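Side-chain contacts in alcohol dehydrogenase, zinc-containing (PDB 5YLN), which binds zinc and probably catalyses the NAD+-dependent interconversion of alcohols with aldehydes or ketones: residues T158-G163 with Q192-A197; L199-V202 with R208-T211; A217-N222 with Y234-G239; D243-A248 with D256-I261; H322-K325 with K331-E334. All coordinates share one frame; numbering follows the deposited sequence.

Contact 1 of 5, residues T158-G163 with Q192-A197; sequences TGYEIG and QFYSPA
Y160, on helix 157-165, reaches across to F193 and Y194, which sit just after helix 182-191 in the loop leading to strand 198-203 of the Rossmann-type domain. With CG anti to the backbone N (chi1 -174°), the phenol leaves its helix and points straight at that loop. From CB through CG the side chain meets nothing in 192-197; the contact starts on one flank of the ring. There CE1 packs against Y194 CE2 at 3.7 Å and lies 4.1 Å from F193 CD2. Each of these loop rings receives Y160 CE1 at its edge, and each side chain runs roughly at right angles to that of Y160. Further out, Y160 CZ has the Y194 hydroxyl 4.1 Å away at OH. At the tip the two phenols meet through a hydrogen bond in which Y194 is the donor, a polar end to an otherwise apolar contact.

Helix 302-310 closes over the same cluster: Q304 and L305 touch Y160, while L305 and A308 touch F193. Y194 in turn rests on V164 and L165, one turn further along the helix that carries Y160. These aromatic side chains thus join the 192-197 turn to helices 157-165 and 302-310. The one direct polar link between 158-163 and 192-197 is Y194 OH to Y160 OH, 3.1 Å long.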
# COMPACT_ATOMS: atom_id res chain seq x y z
N THR A 158 -5.33 10.64 -13.97
CA THR A 158 -4.46 9.49 -13.71
C THR A 158 -3.31 9.88 -12.80
O THR A 158 -3.12 9.31 -11.72
CB THR A 158 -3.95 8.87 -15.03
OG1 THR A 158 -5.05 8.29 -15.75
CG2 THR A 158 -2.96 7.72 -14.74
N GLY A 159 -2.54 10.89 -13.21
CA GLY A 159 -1.47 11.41 -12.35
C GLY A 159 -1.95 11.83 -10.96
O GLY A 159 -1.28 11.59 -9.96
N TYR A 160 -3.13 12.48 -10.89
CA TYR A 160 -3.60 13.01 -9.61
C TYR A 160 -4.09 11.90 -8.69
O TYR A 160 -3.59 11.75 -7.58
CB TYR A 160 -4.70 14.06 -9.84
CG TYR A 160 -5.16 14.80 -8.58
CD1 TYR A 160 -4.25 15.47 -7.74
CD2 TYR A 160 -6.51 14.86 -8.24
CE1 TYR A 160 -4.67 16.14 -6.59
CE2 TYR A 160 -6.94 15.53 -7.10
CZ TYR A 160 -6.02 16.17 -6.28
OH TYR A 160 -6.46 16.83 -5.16
N GLU A 161 -5.06 11.11 -9.15
CA GLU A 161 -5.65 10.07 -8.29
C GLU A 161 -4.65 8.95 -8.01
O GLU A 161 -4.51 8.51 -6.86
CB GLU A 161 -6.91 9.49 -8.94
CG GLU A 161 -8.03 10.52 -9.10
CD GLU A 161 -9.20 10.02 -9.95
OE1 GLU A 161 -9.32 8.81 -10.20
OE2 GLU A 161 -10.01 10.88 -10.37
N ILE A 162 -3.93 8.48 -9.04
CA ILE A 162 -3.11 7.29 -8.90
C ILE A 162 -1.67 7.60 -8.50
O ILE A 162 -1.03 6.79 -7.82
CB ILE A 162 -3.15 6.45 -10.20
CG1 ILE A 162 -4.60 6.26 -10.66
CG2 ILE A 162 -2.38 5.14 -10.02
CD1 ILE A 162 -5.55 5.71 -9.57
N GLY A 163 -1.13 8.75 -8.88
CA GLY A 163 0.21 9.12 -8.47
C GLY A 163 0.30 10.02 -7.24
O GLY A 163 1.21 9.90 -6.43
N GLN A 192 2.07 19.56 -7.50
CA GLN A 192 2.32 20.91 -7.01
C GLN A 192 1.10 21.53 -6.34
O GLN A 192 1.24 22.54 -5.66
CB GLN A 192 2.83 21.78 -8.15
CG GLN A 192 4.22 21.41 -8.58
CD GLN A 192 4.65 22.00 -9.92
OE1 GLN A 192 5.04 23.16 -10.00
NE2 GLN A 192 4.60 21.20 -10.98
N PHE A 193 -0.10 20.96 -6.52
CA PHE A 193 -1.24 21.39 -5.71
C PHE A 193 -0.96 21.24 -4.22
O PHE A 193 -1.59 21.95 -3.42
CB PHE A 193 -2.49 20.56 -6.04
CG PHE A 193 -3.12 20.86 -7.39
CD1 PHE A 193 -3.10 22.14 -7.92
CD2 PHE A 193 -3.75 19.85 -8.10
CE1 PHE A 193 -3.69 22.40 -9.15
CE2 PHE A 193 -4.33 20.10 -9.33
CZ PHE A 193 -4.31 21.38 -9.85
N TYR A 194 -0.05 20.35 -3.82
CA TYR A 194 0.23 20.08 -2.42
C TYR A 194 1.58 20.61 -1.95
O TYR A 194 2.03 20.24 -0.86
CB TYR A 194 0.14 18.58 -2.13
CG TYR A 194 -1.29 18.09 -2.20
CD1 TYR A 194 -2.15 18.29 -1.14
CD2 TYR A 194 -1.78 17.46 -3.33
CE1 TYR A 194 -3.44 17.86 -1.20
CE2 TYR A 194 -3.09 17.04 -3.40
CZ TYR A 194 -3.91 17.24 -2.32
OH TYR A 194 -5.22 16.81 -2.36
N SER A 195 2.24 21.45 -2.74
CA SER A 195 3.48 22.12 -2.33
C SER A 195 4.51 21.22 -1.64
O SER A 195 4.99 21.56 -0.56
CB SER A 195 3.15 23.32 -1.45
OG SER A 195 2.22 24.18 -2.12
N PRO A 196 4.89 20.10 -2.24
CA PRO A 196 5.98 19.32 -1.66
C PRO A 196 7.27 20.14 -1.66
O PRO A 196 7.49 20.99 -2.52
CB PRO A 196 6.09 18.11 -2.61
CG PRO A 196 5.61 18.62 -3.91
CD PRO A 196 4.51 19.60 -3.58
N ALA A 197 8.12 19.87 -0.66
CA ALA A 197 9.42 20.56 -0.59
C ALA A 197 10.31 20.22 -1.79
O ALA A 197 11.00 21.09 -2.33
CB ALA A 197 10.13 20.20 0.71

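Contact 2 of 5, residues L199-V202 with R208-T211; sequences LIMV and RLET
M201 and L209 form the tight part of this contact, where strand 198-203 of the Rossmann sheet packs against helix 206-214. A single methyl group does most of the work. L209 CD2 sits 3.6 Å from M201 CG and 3.8 Å from M201 CB, and it also packs against the strand backbone, 3.3 Å from M201 O and 4.0 Å from V202 C. M201 CG is anti to the backbone N (chi1 -169°), which brings the root of the side chain up to the leucine. Bends at chi2 (77°) and chi3 then turn the thioether end away from L209, toward other neighbours.

The looser side belongs to the polar residues flanking L209. R208 stays 6.8 Å from the strand segment at its nearest side-chain approach and forms salt bridges with D203 and D205. E210 is exposed and pairs with K220 instead of meeting 199-202.

Both hydrophobic partners are buried among further elements of the fold. M201 also touches I177 of strand 174-178 and L188 of helix 182-191, while L209 packs on K220 of strand 219-222. The contact thus lies inside the beta-alpha-beta unit made by strand 198-203, helix 206-214 and strand 219-222.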
# COMPACT_ATOMS: atom_id res chain seq x y z
N LEU A 199 10.52 17.99 -5.52
CA LEU A 199 9.93 17.28 -6.65
C LEU A 199 11.09 16.89 -7.54
O LEU A 199 11.57 17.71 -8.34
CB LEU A 199 8.93 18.15 -7.40
CG LEU A 199 7.49 18.09 -6.95
CD1 LEU A 199 6.71 19.20 -7.64
CD2 LEU A 199 6.92 16.75 -7.30
N ILE A 200 11.54 15.66 -7.39
CA ILE A 200 12.73 15.17 -8.05
C ILE A 200 12.29 14.35 -9.27
O ILE A 200 11.65 13.31 -9.13
CB ILE A 200 13.58 14.34 -7.08
CG1 ILE A 200 13.80 15.15 -5.80
CG2 ILE A 200 14.88 13.91 -7.75
CD1 ILE A 200 14.22 14.33 -4.58
N MET A 201 12.59 14.84 -10.47
CA MET A 201 12.30 14.06 -11.67
C MET A 201 13.49 13.17 -11.99
O MET A 201 14.63 13.65 -12.02
CB MET A 201 11.97 14.95 -12.87
CG MET A 201 11.38 14.18 -14.07
SD MET A 201 9.62 13.72 -13.89
CE MET A 201 9.12 15.06 -12.88
N VAL A 202 13.22 11.89 -12.21
CA VAL A 202 14.24 10.89 -12.54
C VAL A 202 13.90 10.32 -13.90
O VAL A 202 12.76 9.90 -14.14
CB VAL A 202 14.31 9.78 -11.47
CG1 VAL A 202 15.42 8.77 -11.80
CG2 VAL A 202 14.54 10.40 -10.12
N ARG A 208 13.82 15.37 -21.64
CA ARG A 208 12.62 15.24 -20.82
C ARG A 208 12.83 15.81 -19.41
O ARG A 208 11.93 16.46 -18.85
CB ARG A 208 12.18 13.77 -20.78
CG ARG A 208 11.79 13.21 -22.18
CD ARG A 208 10.88 11.98 -22.07
NE ARG A 208 11.60 10.84 -21.49
CZ ARG A 208 12.35 9.98 -22.19
NH1 ARG A 208 12.48 10.12 -23.51
NH2 ARG A 208 12.98 8.98 -21.57
N LEU A 209 14.03 15.59 -18.83
CA LEU A 209 14.32 16.18 -17.52
C LEU A 209 14.31 17.71 -17.57
O LEU A 209 13.79 18.36 -16.65
CB LEU A 209 15.65 15.66 -16.98
CG LEU A 209 15.71 14.21 -16.47
CD1 LEU A 209 17.13 13.81 -16.05
CD2 LEU A 209 14.73 13.95 -15.34
N GLU A 210 14.86 18.29 -18.64
CA GLU A 210 14.82 19.74 -18.80
C GLU A 210 13.39 20.25 -18.89
O GLU A 210 13.05 21.28 -18.30
CB GLU A 210 15.62 20.16 -20.04
CG GLU A 210 17.10 20.36 -19.78
CD GLU A 210 17.37 21.46 -18.76
OE1 GLU A 210 16.97 22.63 -18.99
OE2 GLU A 210 17.99 21.16 -17.72
N THR A 211 12.53 19.55 -19.63
CA THR A 211 11.12 19.92 -19.66
C THR A 211 10.50 19.80 -18.26
O THR A 211 9.66 20.62 -17.87
CB THR A 211 10.38 19.04 -20.67
OG1 THR A 211 10.93 19.22 -21.98
CG2 THR A 211 8.88 19.39 -20.71

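Contact 3 of 5, residues A217-N222 with Y234-G239; sequences ATHKVN and YDLTDG
H219 and L236 carry this contact, the imidazole of strand 219-222 sliding past the isobutyl group of the last helical residue of helix 226-236 in the opposite direction. Both side chains have CG anti to their own carbonyl carbon, with chi1 -48° for H219 and -67° for L236, and both start out toward the other segment. The two leucine methyls share the ring. L236 CD2 is the nearer, 3.6 Å from H219 CD2 and 3.8 Å from H219 NE2. L236 CD1 approaches the inner part of the imidazole, 4.2 Å from H219 CG, and extends toward V221, whose CG2 lies 4.4 Å away. The leucine fork therefore spans two residues that project from the same face of the strand, while K220 between them projects from the other.

A bond to the preceding residue is consistent with this ring rotation. T218 OG1 and H219 ND1 are hydrogen-bonded at 2.6 Å, and either could be the donor. That bond uses the ring nitrogen remote from the leucine and leaves the CD2 and NE2 flank to the methyls.

Beyond L236 the helix ends: T237 departs from helical backbone angles, and G239 N makes a backbone hydrogen bond back to Y234 O, 2.8 Å long.

Strand 219-222 is the outermost strand of the parallel sheet within this chain. Helix 226-236 lies along one side of it, with A229, E232 and I233 also touching V221, and L236 reaches on to I200 of the adjoining strand 198-203.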
# COMPACT_ATOMS: atom_id res chain seq x y z
N ALA A 217 9.48 20.94 -11.61
CA ALA A 217 10.32 20.08 -10.79
C ALA A 217 11.40 20.92 -10.13
O ALA A 217 11.92 21.88 -10.72
CB ALA A 217 10.97 18.97 -11.62
N THR A 218 11.77 20.55 -8.91
CA THR A 218 12.81 21.28 -8.19
C THR A 218 14.20 20.74 -8.47
O THR A 218 15.16 21.52 -8.44
CB THR A 218 12.53 21.26 -6.68
OG1 THR A 218 12.69 19.93 -6.16
CG2 THR A 218 11.08 21.74 -6.40
N HIS A 219 14.33 19.44 -8.76
CA HIS A 219 15.60 18.83 -9.13
C HIS A 219 15.40 17.78 -10.21
O HIS A 219 14.33 17.17 -10.33
CB HIS A 219 16.29 18.10 -7.96
CG HIS A 219 16.36 18.89 -6.70
ND1 HIS A 219 15.24 19.28 -5.99
CD2 HIS A 219 17.43 19.38 -6.02
CE1 HIS A 219 15.61 19.98 -4.94
NE2 HIS A 219 16.93 20.05 -4.93
N LYS A 220 16.45 17.55 -10.98
CA LYS A 220 16.49 16.44 -11.92
C LYS A 220 17.60 15.49 -11.52
O LYS A 220 18.65 15.90 -11.00
CB LYS A 220 16.72 16.92 -13.36
CG LYS A 220 18.07 17.62 -13.59
CD LYS A 220 18.23 18.03 -15.06
CE LYS A 220 19.51 18.83 -15.26
NZ LYS A 220 19.71 19.15 -16.70
N VAL A 221 17.37 14.21 -11.77
CA VAL A 221 18.38 13.18 -11.54
C VAL A 221 18.36 12.27 -12.75
O VAL A 221 17.31 11.74 -13.11
CB VAL A 221 18.11 12.38 -10.26
CG1 VAL A 221 19.11 11.23 -10.13
CG2 VAL A 221 18.16 13.29 -9.04
N ASN A 222 19.51 12.11 -13.40
CA ASN A 222 19.61 11.23 -14.55
C ASN A 222 19.90 9.82 -14.05
O ASN A 222 20.85 9.61 -13.29
CB ASN A 222 20.69 11.71 -15.52
CG ASN A 222 20.56 11.08 -16.90
OD1 ASN A 222 20.48 9.87 -17.04
ND2 ASN A 222 20.49 11.92 -17.92
N TYR A 234 19.35 10.05 -2.10
CA TYR A 234 19.52 9.99 -0.65
C TYR A 234 20.25 11.22 -0.13
O TYR A 234 20.01 11.66 1.00
CB TYR A 234 20.25 8.70 -0.24
CG TYR A 234 19.28 7.56 -0.01
CD1 TYR A 234 18.47 7.55 1.11
CD2 TYR A 234 19.16 6.52 -0.93
CE1 TYR A 234 17.57 6.53 1.32
CE2 TYR A 234 18.25 5.49 -0.72
CZ TYR A 234 17.45 5.51 0.40
OH TYR A 234 16.54 4.49 0.64
N ASP A 235 21.12 11.82 -0.94
CA ASP A 235 21.78 13.06 -0.54
C ASP A 235 20.79 14.22 -0.47
O ASP A 235 20.94 15.10 0.38
CB ASP A 235 22.93 13.36 -1.50
CG ASP A 235 24.14 12.47 -1.26
OD1 ASP A 235 24.17 11.77 -0.21
OD2 ASP A 235 25.07 12.48 -2.10
N LEU A 236 19.77 14.24 -1.33
CA LEU A 236 18.79 15.32 -1.31
C LEU A 236 17.83 15.19 -0.14
O LEU A 236 17.21 16.19 0.25
CB LEU A 236 18.01 15.36 -2.62
CG LEU A 236 18.83 15.75 -3.85
CD1 LEU A 236 18.08 15.43 -5.15
CD2 LEU A 236 19.20 17.24 -3.79
N THR A 237 17.70 14.00 0.43
CA THR A 237 16.73 13.73 1.47
C THR A 237 17.40 13.46 2.81
O THR A 237 16.80 12.82 3.68
CB THR A 237 15.84 12.55 1.06
OG1 THR A 237 16.66 11.46 0.64
CG2 THR A 237 14.94 12.97 -0.09
N ASP A 238 18.64 13.93 2.99
CA ASP A 238 19.36 13.84 4.26
C ASP A 238 19.51 12.39 4.71
O ASP A 238 19.38 12.08 5.90
CB ASP A 238 18.67 14.66 5.36
CG ASP A 238 18.57 16.13 5.01
OD1 ASP A 238 19.58 16.71 4.55
OD2 ASP A 238 17.48 16.70 5.20
N GLY A 239 19.76 11.49 3.76
CA GLY A 239 19.92 10.10 4.12
C GLY A 239 18.64 9.34 4.41
O GLY A 239 18.71 8.15 4.72

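Contact 4 of 5, residues D243-A248 with D256-I261; sequences DVAIEA and DFCQKI
C258 lies over A245 and E247, where a helix packs on the parallel sheet of the Rossmann-type domain. The axes of strand 244-247 and helix 256-261 run antiparallel, at 179° and 8.6 Å apart, as expected where a strand leads through a short loop into the helix that returns along it. Alternation along the strand sends A245 and E247 toward the helix and I246 to the opposite side, where it meets I177.

The thiol settles between the two strand side chains that face it. C258 SG is anti to its own carbonyl carbon and stands 3.8 Å from A245 CB and the same distance from E247 CB. Three residues on from C258, I261 leans in alongside: its CB sets off at an angle to the strand, but CD1 swings in to 4.2 Å from A245 CB. C258 and I261 both rest on the alanine methyl, while C258 itself continues to I178 and V268 on the two strands next to this one.

E247 divides its length by chemistry. CB and CG pack on the sulfur, then the bend at chi2 carries the carboxylate to the loop ahead of the helix, where it accepts hydrogen bonds from V249 N and G250 N. A buried acid is thus satisfied by backbone N-H groups.

On the helix face turned from the strand, Q259 NE2 donates to the anti lone pair of D256 OD1, which lies in the amide plane of Q259, 3.0 Å away and with a nearly straight N-H...O angle of 164°.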
# COMPACT_ATOMS: atom_id res chain seq x y z
N ASP A 243 9.58 10.56 0.60
CA ASP A 243 8.29 10.17 1.17
C ASP A 243 7.36 9.58 0.12
O ASP A 243 6.47 8.79 0.46
CB ASP A 243 7.63 11.38 1.84
CG ASP A 243 8.53 12.01 2.91
OD1 ASP A 243 9.03 11.25 3.76
OD2 ASP A 243 8.77 13.24 2.86
N VAL A 244 7.54 9.93 -1.15
CA VAL A 244 6.69 9.43 -2.24
C VAL A 244 7.57 9.13 -3.44
O VAL A 244 8.40 9.96 -3.83
CB VAL A 244 5.58 10.42 -2.64
CG1 VAL A 244 4.57 9.73 -3.56
CG2 VAL A 244 4.89 11.07 -1.40
N ALA A 245 7.39 7.95 -4.03
CA ALA A 245 8.00 7.60 -5.31
C ALA A 245 6.88 7.24 -6.26
O ALA A 245 6.17 6.24 -6.05
CB ALA A 245 9.02 6.45 -5.17
N ILE A 246 6.68 8.06 -7.28
CA ILE A 246 5.65 7.85 -8.28
C ILE A 246 6.28 7.13 -9.46
O ILE A 246 7.12 7.71 -10.17
CB ILE A 246 5.02 9.19 -8.70
CG1 ILE A 246 4.39 9.89 -7.49
CG2 ILE A 246 4.03 8.98 -9.84
CD1 ILE A 246 3.96 11.33 -7.77
N GLU A 247 5.91 5.86 -9.65
CA GLU A 247 6.42 5.03 -10.75
C GLU A 247 5.53 5.26 -11.97
O GLU A 247 4.40 4.77 -12.02
CB GLU A 247 6.41 3.55 -10.33
CG GLU A 247 7.37 2.62 -11.08
CD GLU A 247 6.91 2.27 -12.51
OE1 GLU A 247 5.78 2.63 -12.92
OE2 GLU A 247 7.69 1.62 -13.22
N ALA A 248 6.03 6.01 -12.94
CA ALA A 248 5.25 6.37 -14.12
C ALA A 248 5.86 5.80 -15.40
O ALA A 248 5.87 6.45 -16.44
CB ALA A 248 5.10 7.89 -14.26
N ASP A 256 11.90 -1.26 -9.46
CA ASP A 256 13.02 -1.59 -8.60
C ASP A 256 13.70 -0.33 -8.07
O ASP A 256 14.07 -0.27 -6.89
CB ASP A 256 14.02 -2.46 -9.35
CG ASP A 256 15.18 -2.85 -8.48
OD1 ASP A 256 14.95 -3.48 -7.42
OD2 ASP A 256 16.33 -2.52 -8.84
N PHE A 257 13.88 0.67 -8.93
CA PHE A 257 14.44 1.95 -8.50
C PHE A 257 13.60 2.57 -7.38
O PHE A 257 14.13 3.00 -6.35
CB PHE A 257 14.50 2.90 -9.70
CG PHE A 257 15.33 4.13 -9.47
CD1 PHE A 257 16.70 4.11 -9.73
CD2 PHE A 257 14.75 5.30 -9.05
CE1 PHE A 257 17.47 5.26 -9.52
CE2 PHE A 257 15.50 6.44 -8.85
CZ PHE A 257 16.86 6.42 -9.07
N CYS A 258 12.28 2.60 -7.56
CA CYS A 258 11.38 3.17 -6.57
C CYS A 258 11.56 2.52 -5.20
O CYS A 258 11.55 3.21 -4.17
CB CYS A 258 9.93 3.03 -7.02
SG CYS A 258 9.45 4.24 -8.23
N GLN A 259 11.73 1.20 -5.17
CA GLN A 259 11.79 0.54 -3.88
C GLN A 259 13.14 0.74 -3.21
O GLN A 259 13.25 0.56 -2.00
CB GLN A 259 11.42 -0.95 -4.01
CG GLN A 259 12.45 -1.83 -4.63
CD GLN A 259 12.00 -3.30 -4.66
OE1 GLN A 259 11.11 -3.71 -3.92
NE2 GLN A 259 12.64 -4.09 -5.53
N LYS A 260 14.14 1.19 -3.96
CA LYS A 260 15.45 1.50 -3.39
C LYS A 260 15.54 2.91 -2.80
O LYS A 260 16.46 3.17 -2.01
CB LYS A 260 16.53 1.29 -4.45
CG LYS A 260 16.70 -0.18 -4.81
CD LYS A 260 18.07 -0.45 -5.38
CE LYS A 260 18.46 -1.93 -5.28
NZ LYS A 260 17.30 -2.83 -5.48
N ILE A 261 14.64 3.82 -3.15
CA ILE A 261 14.78 5.21 -2.71
C ILE A 261 13.70 5.62 -1.73
O ILE A 261 13.79 6.73 -1.17
CB ILE A 261 14.79 6.18 -3.91
CG1 ILE A 261 13.47 6.09 -4.72
CG2 ILE A 261 16.00 5.91 -4.78
CD1 ILE A 261 13.13 7.34 -5.58

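Contact 5 of 5, residues H322-K325 with K331-E334; sequences HYFK and KAYE
F324 places its ring against A332 through two torsions: chi1 of -57° swings CG anti to the carbonyl carbon, and chi2 of 87° then turns the ring so that one flat face is presented to the helix. A332 answers with its backbone and methyl together. Its CA stands 3.6 Å above the ring, 7° off the normal through the centroid, a CH-pi contact almost exactly over the middle. The methyl lies over the same face but closer to the root of the ring, 3.5 Å from F324 CD1 and 3.6 Å from F324 CG. With only a methyl at A332, the helix backbone comes close to the aromatic face, the CA atoms of F324 and A332 being 6.2 Å apart.

K331, the preceding residue, borders the other flank. Its CB is 4.2 Å from F324 CE2, and its carbonyl oxygen approaches the same carbon obliquely at 4.0 Å. Beyond CB the chain runs extended away from the strand and bends only at chi4, at its exposed end.

The contact is apolar: no hydrogen bond joins the two segments, and the strand's backbone bonds go instead to strand 347-350, through I348 and E350. The same strand also packs on the pair, V347 touching F324 and I349 touching A332. Strands 322-325 and 347-350 are parallel neighbours with helix 329-337 between them in the chain, which makes this the strand-to-helix packing of a beta-alpha-beta crossover, here in the mixed sheet that also includes strands of the GroES-like domain.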
# COMPACT_ATOMS: atom_id res chain seq x y z
N HIS A 322 1.90 18.98 -30.22
CA HIS A 322 1.68 18.85 -31.66
C HIS A 322 0.20 18.73 -31.96
O HIS A 322 -0.57 18.13 -31.20
CB HIS A 322 2.42 17.64 -32.22
CG HIS A 322 3.91 17.79 -32.22
ND1 HIS A 322 4.67 17.65 -31.08
CD2 HIS A 322 4.77 18.08 -33.22
CE1 HIS A 322 5.95 17.83 -31.39
NE2 HIS A 322 6.03 18.10 -32.68
N TYR A 323 -0.20 19.28 -33.11
CA TYR A 323 -1.59 19.39 -33.50
C TYR A 323 -1.78 18.65 -34.82
O TYR A 323 -0.93 18.76 -35.71
CB TYR A 323 -2.00 20.87 -33.62
CG TYR A 323 -1.75 21.66 -32.33
CD1 TYR A 323 -0.46 21.99 -31.91
CD2 TYR A 323 -2.81 22.07 -31.53
CE1 TYR A 323 -0.24 22.69 -30.73
CE2 TYR A 323 -2.60 22.77 -30.34
CZ TYR A 323 -1.31 23.08 -29.96
OH TYR A 323 -1.11 23.77 -28.79
N PHE A 324 -2.84 17.84 -34.92
CA PHE A 324 -3.14 17.14 -36.16
C PHE A 324 -4.65 17.16 -36.41
O PHE A 324 -5.46 17.33 -35.50
CB PHE A 324 -2.67 15.67 -36.17
CG PHE A 324 -1.20 15.49 -35.90
CD1 PHE A 324 -0.73 15.39 -34.60
CD2 PHE A 324 -0.28 15.39 -36.95
CE1 PHE A 324 0.62 15.21 -34.34
CE2 PHE A 324 1.08 15.22 -36.70
CZ PHE A 324 1.52 15.13 -35.38
N LYS A 325 -4.99 16.94 -37.67
CA LYS A 325 -6.35 16.71 -38.12
C LYS A 325 -6.67 15.23 -37.96
O LYS A 325 -5.79 14.38 -38.08
CB LYS A 325 -6.53 17.15 -39.58
CG LYS A 325 -6.40 18.66 -39.82
CD LYS A 325 -6.58 19.03 -41.31
CE LYS A 325 -6.37 20.55 -41.51
NZ LYS A 325 -6.32 20.99 -42.95
N LYS A 331 -0.42 10.14 -39.22
CA LYS A 331 0.75 10.97 -38.91
C LYS A 331 0.86 11.25 -37.42
O LYS A 331 1.97 11.32 -36.88
CB LYS A 331 0.69 12.30 -39.66
CG LYS A 331 0.99 12.24 -41.14
CD LYS A 331 0.59 13.56 -41.76
CE LYS A 331 0.76 13.57 -43.27
NZ LYS A 331 2.14 13.95 -43.65
N ALA A 332 -0.28 11.45 -36.75
CA ALA A 332 -0.26 11.75 -35.31
C ALA A 332 0.36 10.60 -34.53
O ALA A 332 1.18 10.81 -33.62
CB ALA A 332 -1.67 12.05 -34.80
N TYR A 333 -0.03 9.37 -34.86
CA TYR A 333 0.58 8.19 -34.24
C TYR A 333 2.07 8.10 -34.53
O TYR A 333 2.86 7.71 -33.66
CB TYR A 333 -0.13 6.93 -34.75
CG TYR A 333 -1.25 6.52 -33.84
CD1 TYR A 333 -2.53 7.06 -33.98
CD2 TYR A 333 -1.04 5.59 -32.83
CE1 TYR A 333 -3.56 6.69 -33.14
CE2 TYR A 333 -2.07 5.20 -31.98
CZ TYR A 333 -3.32 5.75 -32.14
OH TYR A 333 -4.35 5.38 -31.31
N GLU A 334 2.48 8.43 -35.76
CA GLU A 334 3.91 8.39 -36.09
C GLU A 334 4.71 9.31 -35.19
O GLU A 334 5.81 8.96 -34.74
CB GLU A 334 4.12 8.77 -37.56
CG GLU A 334 5.59 8.96 -37.91
CD GLU A 334 6.39 7.66 -37.86
OE1 GLU A 334 5.79 6.56 -37.98
OE2 GLU A 334 7.62 7.75 -37.69

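Overall arrangement
Contacts 2 and 4 are buried, sealing helices onto the parallel Rossmann sheet with apolar groups: a leucine methyl in one, a cysteine sulfur in the other. They touch each other through V202 and F257. Contact 3 works at the outer strand of that sheet, partly buried, and sets leucine methyls against an imidazole as well as a valine; it joins contact 2 by the E210-K220 salt bridge and contact 4 by a probable hydrogen bond from Y234 OH to K260 O. Contact 1, also partly buried, joins two tyrosines through their hydroxyls and reaches contact 4 through G163 and I246. Contact 5, partly buried with an exposed lysine at its rim, stands apart in the other sheet and depends on an aromatic face.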